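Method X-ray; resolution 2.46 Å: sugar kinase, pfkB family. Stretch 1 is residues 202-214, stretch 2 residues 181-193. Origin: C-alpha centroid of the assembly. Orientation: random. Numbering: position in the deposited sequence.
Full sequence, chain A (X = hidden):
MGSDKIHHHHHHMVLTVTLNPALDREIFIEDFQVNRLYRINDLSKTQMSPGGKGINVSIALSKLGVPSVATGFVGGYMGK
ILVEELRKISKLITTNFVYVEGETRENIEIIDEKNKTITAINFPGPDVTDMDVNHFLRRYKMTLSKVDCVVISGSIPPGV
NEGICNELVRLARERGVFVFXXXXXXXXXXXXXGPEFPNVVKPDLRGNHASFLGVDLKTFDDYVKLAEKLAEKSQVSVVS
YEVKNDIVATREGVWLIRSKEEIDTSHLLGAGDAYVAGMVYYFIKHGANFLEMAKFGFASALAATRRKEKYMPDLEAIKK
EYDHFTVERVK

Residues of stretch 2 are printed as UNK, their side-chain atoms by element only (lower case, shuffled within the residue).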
# COMPACT_ATOMS: atom_id res chain seq x y z
N LYS A 202 3.87 -5.33 -29.16
CA LYS A 202 2.71 -4.55 -28.75
C LYS A 202 3.21 -3.46 -27.81
O LYS A 202 3.39 -3.69 -26.63
CB LYS A 202 1.65 -5.45 -28.08
CG LYS A 202 0.51 -4.68 -27.47
CD LYS A 202 -0.79 -5.44 -27.51
CE LYS A 202 -1.80 -4.82 -26.55
NZ LYS A 202 -2.15 -3.44 -26.96
N PRO A 203 3.50 -2.29 -28.35
CA PRO A 203 4.08 -1.27 -27.51
C PRO A 203 3.10 -0.79 -26.45
O PRO A 203 1.89 -0.74 -26.70
CB PRO A 203 4.39 -0.13 -28.48
CG PRO A 203 4.26 -0.69 -29.82
CD PRO A 203 3.33 -1.82 -29.74
N ASP A 204 3.64 -0.49 -25.28
CA ASP A 204 2.88 0.06 -24.19
C ASP A 204 2.99 1.57 -24.28
O ASP A 204 4.03 2.14 -23.99
CB ASP A 204 3.45 -0.41 -22.86
CG ASP A 204 2.73 0.18 -21.67
OD1 ASP A 204 1.66 0.82 -21.84
OD2 ASP A 204 3.25 -0.01 -20.55
N LEU A 205 1.90 2.22 -24.67
CA LEU A 205 1.93 3.63 -24.93
C LEU A 205 1.35 4.45 -23.80
O LEU A 205 1.37 5.67 -23.87
CB LEU A 205 1.21 3.93 -26.22
CG LEU A 205 1.85 3.32 -27.46
CD1 LEU A 205 0.94 3.51 -28.66
CD2 LEU A 205 3.25 3.92 -27.71
N ARG A 206 0.88 3.78 -22.74
CA ARG A 206 0.31 4.48 -21.58
C ARG A 206 1.24 5.54 -21.02
O ARG A 206 2.37 5.26 -20.61
CB ARG A 206 -0.04 3.49 -20.45
CG ARG A 206 -1.54 3.25 -20.30
CD ARG A 206 -1.86 1.94 -19.54
NE ARG A 206 -1.74 0.76 -20.41
CZ ARG A 206 -0.86 -0.24 -20.27
NH1 ARG A 206 0.03 -0.26 -19.27
NH2 ARG A 206 -0.87 -1.24 -21.16
N GLY A 207 0.73 6.77 -20.99
CA GLY A 207 1.45 7.91 -20.41
C GLY A 207 2.64 8.39 -21.23
O GLY A 207 3.52 9.06 -20.69
N ASN A 208 2.66 8.05 -22.52
CA ASN A 208 3.80 8.40 -23.37
C ASN A 208 3.69 9.80 -23.94
O ASN A 208 2.66 10.18 -24.49
CB ASN A 208 3.97 7.42 -24.53
CG ASN A 208 5.22 7.73 -25.34
OD1 ASN A 208 6.34 7.55 -24.88
ND2 ASN A 208 5.03 8.24 -26.54
N HIS A 209 4.79 10.53 -23.82
CA HIS A 209 4.94 11.88 -24.38
C HIS A 209 6.09 11.97 -25.40
O HIS A 209 6.13 12.89 -26.18
CB HIS A 209 5.15 12.88 -23.23
CG HIS A 209 6.02 12.35 -22.13
ND1 HIS A 209 5.53 12.08 -20.86
CD2 HIS A 209 7.32 11.98 -22.11
CE1 HIS A 209 6.51 11.58 -20.12
NE2 HIS A 209 7.60 11.51 -20.85
N ALA A 210 7.02 11.01 -25.40
CA ALA A 210 8.21 11.06 -26.27
C ALA A 210 7.91 10.60 -27.70
O ALA A 210 6.99 9.85 -27.93
CB ALA A 210 9.30 10.17 -25.69
N SER A 211 8.71 11.05 -28.65
CA SER A 211 8.66 10.50 -30.01
C SER A 211 9.21 9.07 -29.98
O SER A 211 10.04 8.72 -29.14
CB SER A 211 9.44 11.36 -31.01
OG SER A 211 10.84 11.15 -30.95
N PHE A 212 8.75 8.24 -30.89
CA PHE A 212 9.11 6.84 -30.90
C PHE A 212 9.45 6.43 -32.33
O PHE A 212 8.64 6.60 -33.24
CB PHE A 212 7.95 6.03 -30.33
CG PHE A 212 8.19 4.55 -30.26
CD1 PHE A 212 9.47 4.03 -30.09
CD2 PHE A 212 7.13 3.66 -30.33
CE1 PHE A 212 9.67 2.66 -30.03
CE2 PHE A 212 7.33 2.28 -30.25
CZ PHE A 212 8.59 1.78 -30.11
N LEU A 213 10.67 5.93 -32.53
CA LEU A 213 11.20 5.60 -33.86
C LEU A 213 11.00 6.73 -34.89
O LEU A 213 10.68 6.48 -36.05
CB LEU A 213 10.56 4.30 -34.37
CG LEU A 213 10.74 3.03 -33.55
CD1 LEU A 213 9.93 1.93 -34.19
CD2 LEU A 213 12.20 2.64 -33.43
N GLY A 214 11.18 7.97 -34.44
CA GLY A 214 11.03 9.13 -35.30
C GLY A 214 9.61 9.64 -35.49
O GLY A 214 9.42 10.62 -36.20
N UNK A 181 6.84 -9.25 -27.44
CA UNK A 181 7.24 -8.19 -26.50
C UNK A 181 6.15 -7.15 -26.30
O UNK A 181 5.54 -6.70 -27.27
c UNK A 181 8.52 -7.47 -26.97
c UNK A 181 9.71 -8.41 -26.94
c UNK A 181 8.77 -6.26 -26.09
N UNK A 182 5.89 -6.78 -25.05
CA UNK A 182 5.08 -5.60 -24.71
C UNK A 182 5.87 -4.69 -23.76
O UNK A 182 5.99 -4.99 -22.59
c UNK A 182 1.47 -5.08 -23.03
c UNK A 182 3.71 -5.99 -24.08
o UNK A 182 1.39 -6.10 -22.29
c UNK A 182 2.81 -4.75 -23.74
o UNK A 182 0.51 -4.31 -23.21
N UNK A 183 6.41 -3.58 -24.27
CA UNK A 183 7.20 -2.67 -23.44
C UNK A 183 7.04 -1.23 -23.89
O UNK A 183 6.57 -0.99 -24.99
n UNK A 183 10.78 -5.03 -21.29
c UNK A 183 8.68 -3.05 -23.45
c UNK A 183 10.40 -4.72 -22.53
o UNK A 183 11.17 -4.74 -23.49
c UNK A 183 8.93 -4.36 -22.72
N UNK A 184 7.44 -0.30 -23.05
CA UNK A 184 7.35 1.12 -23.35
C UNK A 184 8.34 1.49 -24.46
O UNK A 184 9.31 0.77 -24.72
o UNK A 184 8.97 1.80 -21.65
c UNK A 184 7.61 1.99 -22.08
c UNK A 184 6.63 1.62 -20.94
N UNK A 185 8.07 2.62 -25.15
CA UNK A 185 8.90 3.03 -26.28
C UNK A 185 10.39 3.05 -25.99
O UNK A 185 11.19 2.53 -26.77
c UNK A 185 6.98 4.39 -26.18
c UNK A 185 8.40 4.45 -26.57
c UNK A 185 6.94 3.54 -24.95
N UNK A 186 10.76 3.62 -24.85
CA UNK A 186 12.16 3.78 -24.48
C UNK A 186 12.85 2.43 -24.47
O UNK A 186 13.89 2.26 -25.07
c UNK A 186 13.59 5.15 -22.89
c UNK A 186 13.43 6.46 -22.11
n UNK A 186 14.77 5.37 -19.83
n UNK A 186 14.71 6.92 -21.57
c UNK A 186 12.27 4.44 -23.10
n UNK A 186 16.49 6.88 -20.10
c UNK A 186 15.32 6.39 -20.50
N UNK A 187 12.24 1.45 -23.82
CA UNK A 187 12.80 0.11 -23.84
C UNK A 187 12.74 -0.52 -25.25
O UNK A 187 13.69 -1.19 -25.65
c UNK A 187 12.18 -0.23 -21.33
c UNK A 187 12.15 -0.78 -22.77
c UNK A 187 11.64 -1.24 -20.31
c UNK A 187 13.57 0.21 -20.92
N UNK A 188 11.67 -0.28 -26.02
CA UNK A 188 11.57 -0.89 -27.36
C UNK A 188 12.59 -0.32 -28.34
O UNK A 188 13.11 -1.03 -29.20
c UNK A 188 7.75 -1.30 -28.13
c UNK A 188 9.44 -3.06 -27.51
c UNK A 188 9.05 -1.58 -27.39
c UNK A 188 10.16 -0.70 -27.96
N UNK A 189 12.84 0.98 -28.24
CA UNK A 189 13.93 1.65 -28.96
C UNK A 189 15.25 0.85 -28.83
O UNK A 189 16.02 0.65 -29.76
c UNK A 189 14.12 3.05 -28.36
o UNK A 189 12.67 5.14 -30.79
c UNK A 189 14.31 4.17 -29.37
c UNK A 189 13.06 4.98 -29.61
o UNK A 189 12.47 5.49 -28.62
N UNK A 190 15.48 0.38 -27.61
CA UNK A 190 16.70 -0.31 -27.26
C UNK A 190 16.73 -1.70 -27.91
O UNK A 190 17.77 -2.15 -28.39
n UNK A 190 20.25 0.57 -25.57
n UNK A 190 20.46 1.03 -23.31
c UNK A 190 18.01 -0.03 -25.06
c UNK A 190 16.75 -0.37 -25.74
n UNK A 190 22.18 0.03 -24.45
c UNK A 190 20.95 0.54 -24.44
c UNK A 190 18.87 1.06 -25.68
N UNK A 191 15.55 -2.33 -27.98
CA UNK A 191 15.37 -3.61 -28.69
C UNK A 191 15.52 -3.46 -30.21
O UNK A 191 16.19 -4.26 -30.86
c UNK A 191 12.50 -5.06 -26.46
c UNK A 191 13.61 -5.31 -29.42
c UNK A 191 13.92 -4.75 -26.96
c UNK A 191 13.97 -4.21 -28.40
N UNK A 192 14.90 -2.44 -30.78
CA UNK A 192 14.95 -2.26 -32.25
C UNK A 192 16.30 -1.72 -32.75
O UNK A 192 16.50 -1.62 -33.95
c UNK A 192 10.64 -3.38 -31.74
o UNK A 192 9.20 -4.86 -32.88
c UNK A 192 13.75 -1.45 -32.77
c UNK A 192 12.19 -3.01 -34.00
c UNK A 192 11.74 -2.54 -31.71
c UNK A 192 11.07 -3.86 -34.04
c UNK A 192 10.31 -4.04 -32.90
c UNK A 192 12.53 -2.33 -32.84
N UNK A 193 17.21 -1.38 -31.83
CA UNK A 193 18.63 -1.26 -32.15
C UNK A 193 19.13 -2.62 -32.65
O UNK A 193 19.54 -2.77 -33.77
o UNK A 193 21.26 0.05 -28.92
c UNK A 193 19.32 0.53 -30.31
c UNK A 193 19.50 -0.88 -30.92
o UNK A 193 20.19 1.89 -28.51
c UNK A 193 20.33 0.84 -29.17

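At position 181 one side-chain carbon bears two others, and the backbone O accepts a hydrogen bond from Lys 202 N at 2.9 Å: Val 181. This compact branched residue suits a buried strand.

Position 182 has three carbons in line, the third carrying two oxygens, one of them 3.9 Å from Arg 206 NH2 and near the guanidinium plane: Glu 182. Opposite charges suit the pair, though Glu 182 OE2 and Arg 206 NH2 form only a long salt bridge. Glu 182 CA also makes a CA-H...O contact with Lys 202 O, 3.2 Å away.

At 183 three carbons end in one oxygen and one nitrogen, an amide, and point away from stretch 1: Gln 183. The main chain makes the link, with Asp 204 N donating to Gln 183 O at 3.0 Å and almost straight.

Position 184 has one carbon bearing an oxygen and a carbon, the latter 3.8 Å from Asp 204 OD2: Thr 184. Threonine is common at the N-cap position it occupies, though here its side chain makes no capping bond.

At 185 three carbons close a ring onto the backbone N, and CB sits over a face of the Phe 212 ring, 3.7 Å from Phe 212 CG, in a CH-pi contact: Pro 185. Proline suits the first turn of a helix, where no amide hydrogen is needed.

Position 186 shows three carbons, a nitrogen, then a carbon with two more nitrogens: Arg 186, exposed and pointing away. Position 187 has four carbons forked at the second: Leu 187, buried but not against stretch 1. At 188 the same fork points toward stretch 1, one tip 3.6 Å from Pro 203 CB and CB 3.6 Å from Phe 212 CZ: Leu 188, an apolar filler.

At 189 three carbons carry two terminal oxygens, one of them 2.8 Å from Leu 213 N: Glu 189. Its carboxylate accepts that hydrogen bond, satisfying an amide in an irregular loop.

Position 190 has three carbons, a nitrogen, then a carbon with two nitrogens: Arg 190, out of reach and salt-bridged to position 193. At 191 four carbons fork at the first, one arm two carbons long: Ile 191, apolar as suits its burial. Position 192 has one carbon, then a six-carbon ring bearing one oxygen; CB lies 4.4 Å from Leu 213 CD2: Tyr 192, largely apolar, its OH hydrogen-bonded elsewhere in the structure. Three carbons and two oxygens at 193 give Glu 193, whose charge suits its exposure.

The contact thus joins backbone pairing at 181 and 183 to apolar packing of Phe 212 on the helix, with Glu 189 securing the loop beyond.

Stretch 2, residues 181-193: VEQTPRLLERIYE
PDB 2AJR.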